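Local coordinates for aspartokinase (Arabidopsis thaliana, PDB 2CDQ), which catalyses the ATP-dependent phosphorylation of L-aspartate to 4-phospho-L-aspartate, the first step toward lysine, threonine, methionine and isoleucine in the plant, at residues G147-T152 and G214-G219; R167-F172 and P210-F215; F176-D181 and A224-G229; N72-G77 and Y142-G147; C29-G34 and E57-V62. All coordinates share one frame; numbering follows the deposited sequence.

Interaction 1: residues G147-T152 and G214-G219. With LYS (lysine), chain D.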
# COMPACT_ATOMS: atom_id res chain seq x y z
N GLY A 147 15.36 -0.79 -35.93
CA GLY A 147 16.22 -1.70 -35.20
C GLY A 147 16.02 -3.14 -35.59
O GLY A 147 16.92 -3.76 -36.14
N GLU A 148 14.83 -3.66 -35.32
CA GLU A 148 14.50 -5.06 -35.61
C GLU A 148 14.37 -5.32 -37.10
O GLU A 148 14.61 -6.43 -37.56
CB GLU A 148 13.21 -5.48 -34.90
CG GLU A 148 13.29 -5.51 -33.38
CD GLU A 148 13.27 -4.12 -32.75
OE1 GLU A 148 13.54 -4.02 -31.53
OE2 GLU A 148 12.98 -3.13 -33.45
N CYS A 149 14.00 -4.29 -37.86
CA CYS A 149 13.93 -4.41 -39.31
C CYS A 149 15.30 -4.66 -39.92
O CYS A 149 15.42 -5.47 -40.85
CB CYS A 149 13.28 -3.17 -39.93
SG CYS A 149 11.51 -3.11 -39.62
N LEU A 150 16.31 -3.97 -39.40
CA LEU A 150 17.68 -4.21 -39.81
C LEU A 150 18.13 -5.58 -39.30
O LEU A 150 18.56 -6.43 -40.08
CB LEU A 150 18.59 -3.12 -39.25
CG LEU A 150 18.52 -1.76 -39.92
CD1 LEU A 150 19.12 -0.72 -39.00
CD2 LEU A 150 19.24 -1.77 -41.25
N SER A 151 18.00 -5.77 -37.99
CA SER A 151 18.43 -6.98 -37.31
C SER A 151 18.01 -8.26 -38.02
O SER A 151 18.86 -9.06 -38.41
CB SER A 151 17.89 -6.96 -35.89
OG SER A 151 18.26 -8.14 -35.20
N THR A 152 16.70 -8.44 -38.18
CA THR A 152 16.16 -9.64 -38.83
C THR A 152 16.68 -9.85 -40.25
O THR A 152 17.02 -10.98 -40.62
CB THR A 152 14.62 -9.65 -38.83
OG1 THR A 152 14.11 -8.36 -39.20
CG2 THR A 152 14.09 -10.03 -37.47
N GLY A 214 10.74 -8.42 -33.34
CA GLY A 214 10.23 -8.77 -32.02
C GLY A 214 9.37 -7.74 -31.33
O GLY A 214 8.43 -8.07 -30.60
N PHE A 215 9.67 -6.47 -31.55
CA PHE A 215 9.13 -5.44 -30.68
C PHE A 215 7.91 -4.77 -31.33
O PHE A 215 7.38 -3.78 -30.82
CB PHE A 215 10.28 -4.47 -30.37
CG PHE A 215 10.01 -3.50 -29.25
CD1 PHE A 215 9.03 -3.73 -28.30
CD2 PHE A 215 10.80 -2.36 -29.15
CE1 PHE A 215 8.82 -2.81 -27.28
CE2 PHE A 215 10.60 -1.44 -28.13
CZ PHE A 215 9.61 -1.67 -27.19
N LEU A 216 7.43 -5.34 -32.43
CA LEU A 216 6.60 -4.60 -33.38
C LEU A 216 5.20 -5.14 -33.67
O LEU A 216 4.94 -6.34 -33.59
CB LEU A 216 7.36 -4.41 -34.70
CG LEU A 216 8.79 -3.90 -34.64
CD1 LEU A 216 9.38 -3.85 -36.04
CD2 LEU A 216 8.88 -2.54 -33.97
N GLY A 217 4.31 -4.21 -34.03
CA GLY A 217 2.94 -4.52 -34.43
C GLY A 217 2.37 -3.44 -35.34
O GLY A 217 3.03 -2.43 -35.62
N LYS A 218 1.15 -3.67 -35.82
CA LYS A 218 0.46 -2.71 -36.69
C LYS A 218 -0.87 -2.27 -36.08
O LYS A 218 -1.69 -3.10 -35.68
CB LYS A 218 0.23 -3.31 -38.09
CG LYS A 218 -0.20 -2.29 -39.15
CD LYS A 218 -0.14 -2.85 -40.57
CE LYS A 218 -1.38 -3.67 -40.91
NZ LYS A 218 -1.31 -4.21 -42.29
N GLY A 219 -1.05 -0.95 -36.00
CA GLY A 219 -2.27 -0.36 -35.46
C GLY A 219 -3.50 -0.74 -36.27
O GLY A 219 -3.43 -0.83 -37.50
N LYS D . 14.73 -4.75 -29.46
CA LYS D . 15.20 -4.17 -28.17
C LYS D . 16.38 -4.96 -27.58
O LYS D . 17.40 -5.12 -28.25
CB LYS D . 14.03 -4.05 -27.18
CG LYS D . 13.13 -5.29 -27.11
CD LYS D . 12.18 -5.21 -25.93
CE LYS D . 12.90 -5.39 -24.60
NZ LYS D . 11.96 -5.29 -23.45
OXT LYS D . 16.37 -5.46 -26.45
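E148 reaches from helix 137-161 across the start of the 214-219 segment, and three successive residues of that segment receive different parts of it. At G214 the contact is with backbone alone: the methylene CG of E148 lies 3.9 Å from G214 N, and no hydrogen bond forms. F215 comes next. Its CB sits 3.5 Å from E148 OE1, which lies at the edge of the ring, near its plane; the carboxylate and ring planes are 64° apart. CG of F215 is anti to the backbone N (chi1 -167°), and the ring leads away from the helix; one of its faces lies under the bound lysine, whose CD is 4.2 Å above the ring centre. L216 finishes the contact with its two methyls going separate ways: CD2, 4.2 Å from E148 OE2, gives the carboxylate an apolar flank, and CD1 lies 4.2 Å from C149 SG. The ligand's amino N donates a hydrogen bond to E148 OE1; its modelled length is very short and therefore doubtful. Behind this front the helix is tied to itself, since E148 O accepts from both T152 N and T152 OG1. E148 binds the substrate, and F215, with its ring under the bound lysine, probably lines the same pocket of this amino acid kinase, the lysine probably occupying part of the space meant for aspartate.

Interaction 2: residues R167-F172 and P210-F215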
# COMPACT_ATOMS: atom_id res chain seq x y z
N ARG A 167 13.40 -17.01 -44.20
CA ARG A 167 12.56 -15.91 -44.67
C ARG A 167 12.36 -14.92 -43.53
O ARG A 167 11.90 -15.29 -42.45
CB ARG A 167 11.21 -16.46 -45.18
CG ARG A 167 10.14 -15.41 -45.49
CD ARG A 167 9.21 -15.83 -46.63
NE ARG A 167 8.80 -17.24 -46.58
CZ ARG A 167 9.17 -18.17 -47.47
NH1 ARG A 167 9.95 -17.86 -48.50
NH2 ARG A 167 8.75 -19.42 -47.33
N GLN A 168 12.71 -13.66 -43.78
CA GLN A 168 12.56 -12.63 -42.76
C GLN A 168 11.14 -12.09 -42.78
O GLN A 168 10.54 -11.91 -43.84
CB GLN A 168 13.59 -11.50 -42.94
CG GLN A 168 13.11 -10.27 -43.71
CD GLN A 168 12.32 -9.29 -42.86
OE1 GLN A 168 12.49 -9.22 -41.64
NE2 GLN A 168 11.45 -8.53 -43.50
N TYR A 169 10.60 -11.84 -41.59
CA TYR A 169 9.25 -11.34 -41.46
C TYR A 169 9.20 -10.07 -40.64
O TYR A 169 9.71 -10.03 -39.52
CB TYR A 169 8.37 -12.39 -40.78
CG TYR A 169 8.01 -13.57 -41.65
CD1 TYR A 169 8.53 -14.84 -41.39
CD2 TYR A 169 7.11 -13.43 -42.72
CE1 TYR A 169 8.18 -15.93 -42.19
CE2 TYR A 169 6.76 -14.51 -43.51
CZ TYR A 169 7.29 -15.76 -43.24
OH TYR A 169 6.94 -16.82 -44.03
N ASP A 170 8.60 -9.03 -41.20
CA ASP A 170 8.21 -7.88 -40.42
C ASP A 170 6.91 -8.24 -39.71
O ASP A 170 5.92 -8.60 -40.37
CB ASP A 170 8.04 -6.64 -41.30
CG ASP A 170 9.38 -6.07 -41.77
OD1 ASP A 170 10.44 -6.58 -41.34
OD2 ASP A 170 9.36 -5.09 -42.57
N ALA A 171 6.92 -8.19 -38.38
CA ALA A 171 5.76 -8.55 -37.57
C ALA A 171 4.50 -7.79 -37.99
O ALA A 171 3.41 -8.36 -38.04
CB ALA A 171 6.04 -8.31 -36.10
N PHE A 172 4.67 -6.50 -38.31
CA PHE A 172 3.55 -5.64 -38.67
C PHE A 172 2.94 -5.97 -40.03
O PHE A 172 1.83 -5.53 -40.34
CB PHE A 172 3.94 -4.15 -38.60
CG PHE A 172 5.18 -3.81 -39.39
CD1 PHE A 172 5.10 -3.51 -40.74
CD2 PHE A 172 6.42 -3.75 -38.76
CE1 PHE A 172 6.25 -3.19 -41.47
CE2 PHE A 172 7.57 -3.42 -39.48
CZ PHE A 172 7.48 -3.14 -40.84
N PRO A 210 11.51 -19.06 -40.29
CA PRO A 210 11.00 -17.69 -40.14
C PRO A 210 11.84 -16.86 -39.15
O PRO A 210 12.16 -17.33 -38.06
CB PRO A 210 9.57 -17.89 -39.61
CG PRO A 210 9.25 -19.33 -39.87
CD PRO A 210 10.56 -20.04 -39.73
N ILE A 211 12.20 -15.64 -39.56
CA ILE A 211 12.95 -14.72 -38.72
C ILE A 211 12.10 -13.47 -38.53
O ILE A 211 12.03 -12.62 -39.41
CB ILE A 211 14.32 -14.35 -39.36
CG1 ILE A 211 15.05 -15.59 -39.90
CG2 ILE A 211 15.20 -13.58 -38.37
CD1 ILE A 211 15.44 -16.64 -38.86
N VAL A 212 11.45 -13.37 -37.36
CA VAL A 212 10.46 -12.32 -37.10
C VAL A 212 10.98 -11.20 -36.18
O VAL A 212 11.64 -11.47 -35.16
CB VAL A 212 9.16 -12.91 -36.49
CG1 VAL A 212 8.00 -11.94 -36.67
CG2 VAL A 212 8.81 -14.25 -37.12
N THR A 213 10.68 -9.96 -36.56
CA THR A 213 10.94 -8.77 -35.74
C THR A 213 10.15 -8.88 -34.43
O THR A 213 9.00 -9.33 -34.44
CB THR A 213 10.50 -7.49 -36.45
OG1 THR A 213 9.10 -7.56 -36.71
CG2 THR A 213 11.25 -7.32 -37.77
N GLY A 214 10.74 -8.42 -33.34
CA GLY A 214 10.23 -8.77 -32.02
C GLY A 214 9.37 -7.74 -31.33
O GLY A 214 8.43 -8.07 -30.60
N PHE A 215 9.67 -6.47 -31.55
CA PHE A 215 9.13 -5.44 -30.68
C PHE A 215 7.91 -4.77 -31.33
O PHE A 215 7.38 -3.78 -30.82
CB PHE A 215 10.28 -4.47 -30.37
CG PHE A 215 10.01 -3.50 -29.25
CD1 PHE A 215 9.03 -3.73 -28.30
CD2 PHE A 215 10.80 -2.36 -29.15
CE1 PHE A 215 8.82 -2.81 -27.28
CE2 PHE A 215 10.60 -1.44 -28.13
CZ PHE A 215 9.61 -1.67 -27.19
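Y169 and A171 meet V212 and T213 along a parallel pair of strands whose axes, over residues 167-169 and 210-213, are 20° apart. The innermost shell is backbone: R167 O receives I211 N, Y169 N gives to I211 O at 2.7 Å, and Y169 O accepts T213 N. One step further the ladder changes partner. OG1 of T213, placed between its backbone N and carbonyl carbon (chi1 61°), takes the N-H of A171 at 2.8 Å in a nearly straight bond of 165°, so a side-chain oxygen continues the series beyond the last bridge.

Next come the apolar contacts. The Y169 ring lies alongside P210, pointing the same way, and its edge atom CE1 is 3.5 Å from P210 CB. V212 CG2 packs at 4.1 Å against Y169 CB, and V212 CG1 at 4.2 Å against A171 CB. Over one face of the tyrosine ring, offset toward the rim, stands R167 CG, while R167 NE gives a 3.2 Å bond to Y169 OH.

The outer shell fixes the polar ends. Y169 OH also bonds D202, and R167 forms a salt bridge with D206. Q168 NE2 meets D170 OD1 at 3.1 Å from above the carboxylate plane; Q168 OE1 bonds T152, and D170 is salt-bridged to R153, tying the strand to helix 137-161. Parallel neighbours connected by way of the short strand 177-178 and helix 191-205, with T213 close to the substrate-binding E148, are consistent with the alpha/beta core of the amino acid kinase family.

Interaction 3: residues F176-D181 and A224-G229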
# COMPACT_ATOMS: atom_id res chain seq x y z
N PHE A 176 0.38 -9.10 -36.89
CA PHE A 176 0.43 -8.61 -35.52
C PHE A 176 -0.46 -7.37 -35.49
O PHE A 176 -0.04 -6.28 -35.91
CB PHE A 176 1.87 -8.30 -35.07
CG PHE A 176 2.50 -9.41 -34.27
CD1 PHE A 176 3.05 -10.52 -34.90
CD2 PHE A 176 2.54 -9.34 -32.87
CE1 PHE A 176 3.63 -11.56 -34.15
CE2 PHE A 176 3.12 -10.37 -32.12
CZ PHE A 176 3.66 -11.48 -32.76
N ILE A 177 -1.69 -7.56 -35.03
CA ILE A 177 -2.69 -6.49 -35.01
C ILE A 177 -2.80 -5.89 -33.61
O ILE A 177 -2.91 -6.61 -32.62
CB ILE A 177 -4.08 -6.97 -35.53
CG1 ILE A 177 -3.94 -7.90 -36.75
CG2 ILE A 177 -5.01 -5.78 -35.82
CD1 ILE A 177 -3.28 -7.26 -38.00
N THR A 178 -2.79 -4.56 -33.54
CA THR A 178 -2.55 -3.83 -32.30
C THR A 178 -3.43 -2.58 -32.14
O THR A 178 -3.92 -2.04 -33.13
CB THR A 178 -1.06 -3.45 -32.23
OG1 THR A 178 -0.32 -4.58 -31.75
CG2 THR A 178 -0.84 -2.30 -31.31
N THR A 179 -3.62 -2.15 -30.89
CA THR A 179 -4.26 -0.86 -30.60
C THR A 179 -3.36 0.29 -31.04
O THR A 179 -2.15 0.12 -31.20
CB THR A 179 -4.62 -0.68 -29.10
OG1 THR A 179 -3.42 -0.64 -28.31
CG2 THR A 179 -5.52 -1.80 -28.61
N ASP A 180 -3.94 1.47 -31.22
CA ASP A 180 -3.20 2.58 -31.80
C ASP A 180 -2.57 3.52 -30.77
O ASP A 180 -2.32 4.69 -31.07
CB ASP A 180 -4.07 3.33 -32.82
CG ASP A 180 -4.64 2.42 -33.89
OD1 ASP A 180 -4.14 2.45 -35.03
OD2 ASP A 180 -5.57 1.65 -33.59
N ASP A 181 -2.31 3.01 -29.56
CA ASP A 181 -1.48 3.76 -28.59
C ASP A 181 -0.04 3.29 -28.72
O ASP A 181 0.25 2.11 -28.59
CB ASP A 181 -2.00 3.67 -27.14
CG ASP A 181 -2.85 2.45 -26.88
OD1 ASP A 181 -4.03 2.46 -27.28
OD2 ASP A 181 -2.35 1.50 -26.26
N ALA A 224 -0.39 1.99 -38.90
CA ALA A 224 0.97 2.46 -38.63
C ALA A 224 1.77 1.52 -37.71
O ALA A 224 1.21 0.80 -36.88
CB ALA A 224 0.93 3.88 -38.05
N VAL A 225 3.10 1.54 -37.88
CA VAL A 225 4.00 0.67 -37.12
C VAL A 225 3.91 0.95 -35.63
O VAL A 225 3.88 2.11 -35.19
CB VAL A 225 5.47 0.79 -37.61
CG1 VAL A 225 6.34 -0.26 -36.93
CG2 VAL A 225 5.55 0.62 -39.13
N THR A 226 3.87 -0.12 -34.85
CA THR A 226 3.64 -0.03 -33.42
C THR A 226 4.64 -0.90 -32.64
O THR A 226 5.02 -1.97 -33.10
CB THR A 226 2.18 -0.46 -33.11
OG1 THR A 226 1.35 0.71 -33.07
CG2 THR A 226 2.08 -1.17 -31.78
N THR A 227 5.07 -0.42 -31.47
CA THR A 227 5.86 -1.24 -30.54
C THR A 227 5.00 -1.79 -29.41
O THR A 227 4.08 -1.12 -28.95
CB THR A 227 7.08 -0.50 -29.95
OG1 THR A 227 6.65 0.66 -29.24
CG2 THR A 227 8.04 -0.10 -31.04
N LEU A 228 5.33 -2.99 -28.95
CA LEU A 228 4.48 -3.73 -28.01
C LEU A 228 4.63 -3.34 -26.53
O LEU A 228 4.05 -4.00 -25.66
CB LEU A 228 4.67 -5.24 -28.20
CG LEU A 228 4.48 -5.79 -29.62
CD1 LEU A 228 4.86 -7.26 -29.70
CD2 LEU A 228 3.07 -5.58 -30.14
N GLY A 229 5.38 -2.27 -26.26
CA GLY A 229 5.62 -1.81 -24.90
C GLY A 229 6.53 -2.76 -24.14
O GLY A 229 7.27 -3.53 -24.76
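T226 and T178 approach tip to tip, and together with L228 they bury most of the surface in this contact. The methyl of T178, CG2, is anti to its backbone N; its modelled separation from the methyl of T226 is too short to be trusted, and the contact of the two methyls is doubtful in detail. The hydroxyl of T226 stays apart from the facing backbone, with OG1 4.0 Å from T179 O, and no hydrogen bond spans the segments. L228 crosses T178 obliquely: its CD2 lies 3.9 Å from T178 OG1. The other branch goes to the aromatic residue, L228 CD1 being 4.3 Å from F176 CE2. One leucine therefore bridges a threonine hydroxyl and a phenylalanine.

The two short strands do not pair with each other, their nearest CA atoms (T178 and T226) being 7.3 Å apart. Each bonds instead to strand 209-219, T178 and F176 through K218 and T226 through G217, 177-178 running parallel to it and 225-227 antiparallel. Helix 232-244 packs on F176 and L228 through T236, while helix 137-161 touches T226 and T227 through D141 and V144.

Interaction 4: residues N72-G77 and Y142-G147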
# COMPACT_ATOMS: atom_id res chain seq x y z
N ASN A 72 19.95 3.44 -29.07
CA ASN A 72 20.66 4.41 -29.89
C ASN A 72 19.73 5.17 -30.81
O ASN A 72 19.90 6.37 -31.00
CB ASN A 72 21.78 3.74 -30.68
CG ASN A 72 22.98 3.39 -29.82
OD1 ASN A 72 23.26 4.04 -28.81
ND2 ASN A 72 23.71 2.36 -30.24
N LEU A 73 18.74 4.47 -31.37
CA LEU A 73 17.70 5.07 -32.21
C LEU A 73 16.92 6.14 -31.43
O LEU A 73 16.81 7.27 -31.88
CB LEU A 73 16.76 3.98 -32.73
CG LEU A 73 17.29 2.95 -33.73
CD1 LEU A 73 16.39 1.73 -33.76
CD2 LEU A 73 17.42 3.54 -35.12
N LEU A 74 16.41 5.77 -30.25
CA LEU A 74 15.71 6.69 -29.37
C LEU A 74 16.58 7.88 -28.98
O LEU A 74 16.11 9.02 -28.96
CB LEU A 74 15.22 5.98 -28.11
CG LEU A 74 14.01 5.04 -28.19
CD1 LEU A 74 13.97 4.10 -27.00
CD2 LEU A 74 12.71 5.81 -28.30
N LEU A 75 17.85 7.62 -28.68
CA LEU A 75 18.78 8.70 -28.35
C LEU A 75 18.97 9.64 -29.54
O LEU A 75 18.97 10.86 -29.37
CB LEU A 75 20.12 8.14 -27.85
CG LEU A 75 20.21 7.78 -26.36
CD1 LEU A 75 21.33 6.78 -26.10
CD2 LEU A 75 20.39 9.01 -25.48
N ALA A 76 19.12 9.06 -30.73
CA ALA A 76 19.22 9.81 -31.99
C ALA A 76 17.98 10.68 -32.22
O ALA A 76 18.08 11.80 -32.74
CB ALA A 76 19.44 8.87 -33.17
N GLY A 77 16.82 10.15 -31.83
CA GLY A 77 15.56 10.88 -31.90
C GLY A 77 15.58 12.15 -31.06
O GLY A 77 15.41 13.24 -31.59
N TYR A 142 7.96 4.38 -35.12
CA TYR A 142 8.51 4.16 -36.45
C TYR A 142 10.04 4.13 -36.38
O TYR A 142 10.66 3.22 -36.93
CB TYR A 142 8.01 5.24 -37.43
CG TYR A 142 8.45 5.01 -38.87
CD1 TYR A 142 7.91 3.97 -39.63
CD2 TYR A 142 9.39 5.85 -39.46
CE1 TYR A 142 8.31 3.76 -40.95
CE2 TYR A 142 9.80 5.65 -40.78
CZ TYR A 142 9.26 4.60 -41.51
OH TYR A 142 9.67 4.40 -42.82
N LEU A 143 10.61 5.11 -35.69
CA LEU A 143 12.05 5.23 -35.49
C LEU A 143 12.65 3.92 -34.97
O LEU A 143 13.53 3.34 -35.62
CB LEU A 143 12.34 6.38 -34.52
CG LEU A 143 13.62 7.23 -34.60
CD1 LEU A 143 13.75 8.06 -33.34
CD2 LEU A 143 14.88 6.41 -34.79
N VAL A 144 12.17 3.44 -33.82
CA VAL A 144 12.74 2.22 -33.24
C VAL A 144 12.50 0.96 -34.09
O VAL A 144 13.23 -0.02 -33.94
CB VAL A 144 12.33 1.98 -31.74
CG1 VAL A 144 12.21 3.28 -30.97
CG2 VAL A 144 11.06 1.17 -31.63
N SER A 145 11.50 0.99 -34.98
CA SER A 145 11.18 -0.17 -35.82
C SER A 145 12.35 -0.55 -36.74
O SER A 145 12.50 -1.71 -37.10
CB SER A 145 9.89 0.04 -36.62
OG SER A 145 10.10 0.81 -37.81
N PHE A 146 13.17 0.44 -37.08
CA PHE A 146 14.36 0.22 -37.88
C PHE A 146 15.30 -0.79 -37.25
O PHE A 146 15.96 -1.55 -37.95
CB PHE A 146 15.10 1.53 -38.10
CG PHE A 146 14.50 2.38 -39.18
CD1 PHE A 146 14.98 2.29 -40.48
CD2 PHE A 146 13.46 3.25 -38.90
CE1 PHE A 146 14.43 3.07 -41.48
CE2 PHE A 146 12.91 4.03 -39.90
CZ PHE A 146 13.39 3.94 -41.19
N GLY A 147 15.36 -0.79 -35.93
CA GLY A 147 16.22 -1.70 -35.20
C GLY A 147 16.02 -3.14 -35.59
O GLY A 147 16.92 -3.76 -36.14
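L73 holds CG anti to its carbonyl carbon (chi1 -67°), beside the backbone N, and its chi2 of 161° carries CD1 toward the last turn of the 142-147 segment, where the substrate-binding E148 directly follows G147. That methyl of L73 comes to rest 3.5 Å from G147 N and 3.6 Å from V144 O, over backbone rather than over another side chain. The whole residue acts as a knob in a hole bounded by L143, V144, F146 and G147.

L143 answers from the other helix. The two leucines slide past each other in opposite directions, with L143 CD2 3.7 Å from L73 CB, while L143 CD1 lies 3.5 Å from L73 O and 3.6 Å from the backbone CA of G77. To one side CD2 of L74 lies against V144 CG1, at 3.7 Å. The helix segments run in roughly opposite directions, their axes at 147° and 8.9 Å apart. I97 of helix 92-108 and L122 of helix 113-132 also touch L73, which places the pair inside a helical cluster.

No hydrogen bond crosses this interface. The backbone groups beneath the methyls already have partners within their own helices: L73 O accepts G77 N, and V144 O accepts G147 N. What joins the helices here is therefore nondirectional, set by the apolar fit of branched side chains against glycine-lined backbone.

Interaction 5: residues C29-G34 and E57-V62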
# COMPACT_ATOMS: atom_id res chain seq x y z
N CYS A 29 8.81 -25.17 -32.42
CA CYS A 29 9.01 -24.22 -31.32
C CYS A 29 9.45 -22.84 -31.82
O CYS A 29 9.86 -22.68 -32.97
CB CYS A 29 10.06 -24.75 -30.34
SG CYS A 29 11.65 -25.03 -31.12
N VAL A 30 9.36 -21.86 -30.92
CA VAL A 30 9.84 -20.51 -31.18
C VAL A 30 11.03 -20.18 -30.26
O VAL A 30 10.99 -20.44 -29.06
CB VAL A 30 8.70 -19.45 -31.05
CG1 VAL A 30 7.81 -19.74 -29.85
CG2 VAL A 30 9.27 -18.05 -30.98
N MET A 31 12.09 -19.64 -30.86
CA MET A 31 13.28 -19.24 -30.11
C MET A 31 13.46 -17.73 -30.18
O MET A 31 13.50 -17.15 -31.27
CB MET A 31 14.52 -19.96 -30.64
CG MET A 31 14.40 -21.47 -30.60
SD MET A 31 15.69 -22.30 -31.54
CE MET A 31 16.84 -22.71 -30.25
N LYS A 32 13.54 -17.11 -29.01
CA LYS A 32 13.68 -15.67 -28.92
C LYS A 32 15.09 -15.32 -28.49
O LYS A 32 15.63 -15.93 -27.56
CB LYS A 32 12.67 -15.10 -27.93
CG LYS A 32 12.76 -13.59 -27.73
CD LYS A 32 13.71 -13.23 -26.61
CE LYS A 32 13.88 -11.73 -26.50
NZ LYS A 32 14.21 -11.36 -25.10
N PHE A 33 15.67 -14.33 -29.16
CA PHE A 33 17.02 -13.86 -28.87
C PHE A 33 17.05 -12.35 -28.63
O PHE A 33 16.49 -11.57 -29.42
CB PHE A 33 17.98 -14.26 -29.99
CG PHE A 33 18.19 -15.74 -30.10
CD1 PHE A 33 19.19 -16.37 -29.36
CD2 PHE A 33 17.38 -16.51 -30.92
CE1 PHE A 33 19.39 -17.75 -29.45
CE2 PHE A 33 17.56 -17.89 -31.02
CZ PHE A 33 18.57 -18.51 -30.27
N GLY A 34 17.69 -11.95 -27.54
CA GLY A 34 17.82 -10.55 -27.17
C GLY A 34 18.91 -9.82 -27.93
O GLY A 34 19.56 -10.38 -28.80
N GLU A 57 14.71 -30.23 -35.18
CA GLU A 57 13.76 -29.23 -34.69
C GLU A 57 13.58 -28.13 -35.75
O GLU A 57 14.55 -27.73 -36.38
CB GLU A 57 14.25 -28.64 -33.37
CG GLU A 57 13.16 -28.18 -32.41
CD GLU A 57 12.64 -29.29 -31.50
OE1 GLU A 57 13.39 -30.26 -31.25
OE2 GLU A 57 11.49 -29.17 -31.03
N SER A 58 12.35 -27.67 -35.94
CA SER A 58 12.04 -26.63 -36.93
C SER A 58 11.57 -25.36 -36.23
O SER A 58 10.39 -25.25 -35.88
CB SER A 58 10.98 -27.11 -37.93
OG SER A 58 11.45 -28.15 -38.75
N PRO A 59 12.48 -24.39 -36.02
CA PRO A 59 12.17 -23.24 -35.16
C PRO A 59 11.62 -22.01 -35.88
O PRO A 59 11.79 -21.86 -37.09
CB PRO A 59 13.53 -22.91 -34.55
CG PRO A 59 14.54 -23.35 -35.60
CD PRO A 59 13.85 -24.31 -36.56
N VAL A 60 10.94 -21.16 -35.11
CA VAL A 60 10.65 -19.79 -35.53
C VAL A 60 11.56 -18.88 -34.70
O VAL A 60 11.59 -18.99 -33.48
CB VAL A 60 9.16 -19.40 -35.32
CG1 VAL A 60 8.96 -17.89 -35.40
CG2 VAL A 60 8.28 -20.09 -36.35
N ILE A 61 12.29 -18.00 -35.36
CA ILE A 61 13.25 -17.14 -34.67
C ILE A 61 12.70 -15.73 -34.47
O ILE A 61 12.25 -15.09 -35.42
CB ILE A 61 14.62 -17.12 -35.39
CG1 ILE A 61 15.10 -18.55 -35.70
CG2 ILE A 61 15.66 -16.34 -34.57
CD1 ILE A 61 15.38 -19.44 -34.47
N VAL A 62 12.73 -15.28 -33.22
CA VAL A 62 12.32 -13.93 -32.87
C VAL A 62 13.57 -13.15 -32.48
O VAL A 62 14.26 -13.51 -31.52
CB VAL A 62 11.31 -13.92 -31.69
CG1 VAL A 62 10.95 -12.49 -31.31
CG2 VAL A 62 10.06 -14.68 -32.06
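C29 and M31 pair with V60, and M31 and F33 with V62, through backbone groups. Four bonds form the ladder: C29 O takes V60 N, V60 O takes M31 N at 2.7 Å, M31 O takes V62 N in an almost straight bond of 173°, and V62 O takes F33 N. CA-H...O contacts reinforce it, including V30 CA to V60 O at 3.3 Å.

These are the two parallel strands of a beta-alpha-beta unit, linked through helix 41-53, with an angle of 25° between their segment axes. Strand 29-33 is an interior strand, paired on its other edge with strand 248-253, and strand 209-219 flanks strand 59-63, as in the core sheet of an amino acid kinase.

Apolar contacts divide between the faces. On one, V30 CG2 and V62 CG2 meet at 3.6 Å, and helix 232-244 covers them through A237 and T236. On the other, M31 and I61 lie side by side, M31 CB to I61 CD1 4.0 Å. The same methionine reaches the proline, where M31 SD is 3.8 Å from P59 CB. F33 CD2 lies 4.0 Å from I61 CG2, and the ring stacks on W252. At the start of the pair C29 SG lies 3.7 Å from E57 CG, a van der Waals contact.

The charged group is that of K32. Its CG packs near V62 CG1; a bend at chi2 (-90°) then turns its chain, and NZ forms a salt bridge with D234. K32 probably contributes to ATP binding, as does S64, just after strand 59-63.

In the fold
All five contacts are buried in the kinase domain and none reaches the other subunit, yet their chemistry differs with place. Interactions 2 and 5 are parallel strand pairs of the same sheet, meeting where I61 bonds P210 and V212, so backbone hydrogen bonds dominate both. Interactions 1, 3 and 4 have no hydrogen bond between their segments and depend on side-chain packing. Helix 137-161 serves both 1 and 4, passing from leucine packing at 142-147 to the carboxylate of the ligand site. Strand 209-219 serves 1 and 2 and bonds both strands of interaction 3. Interactions 4 and 5 lie farthest apart, their centres about 24 Å from each other.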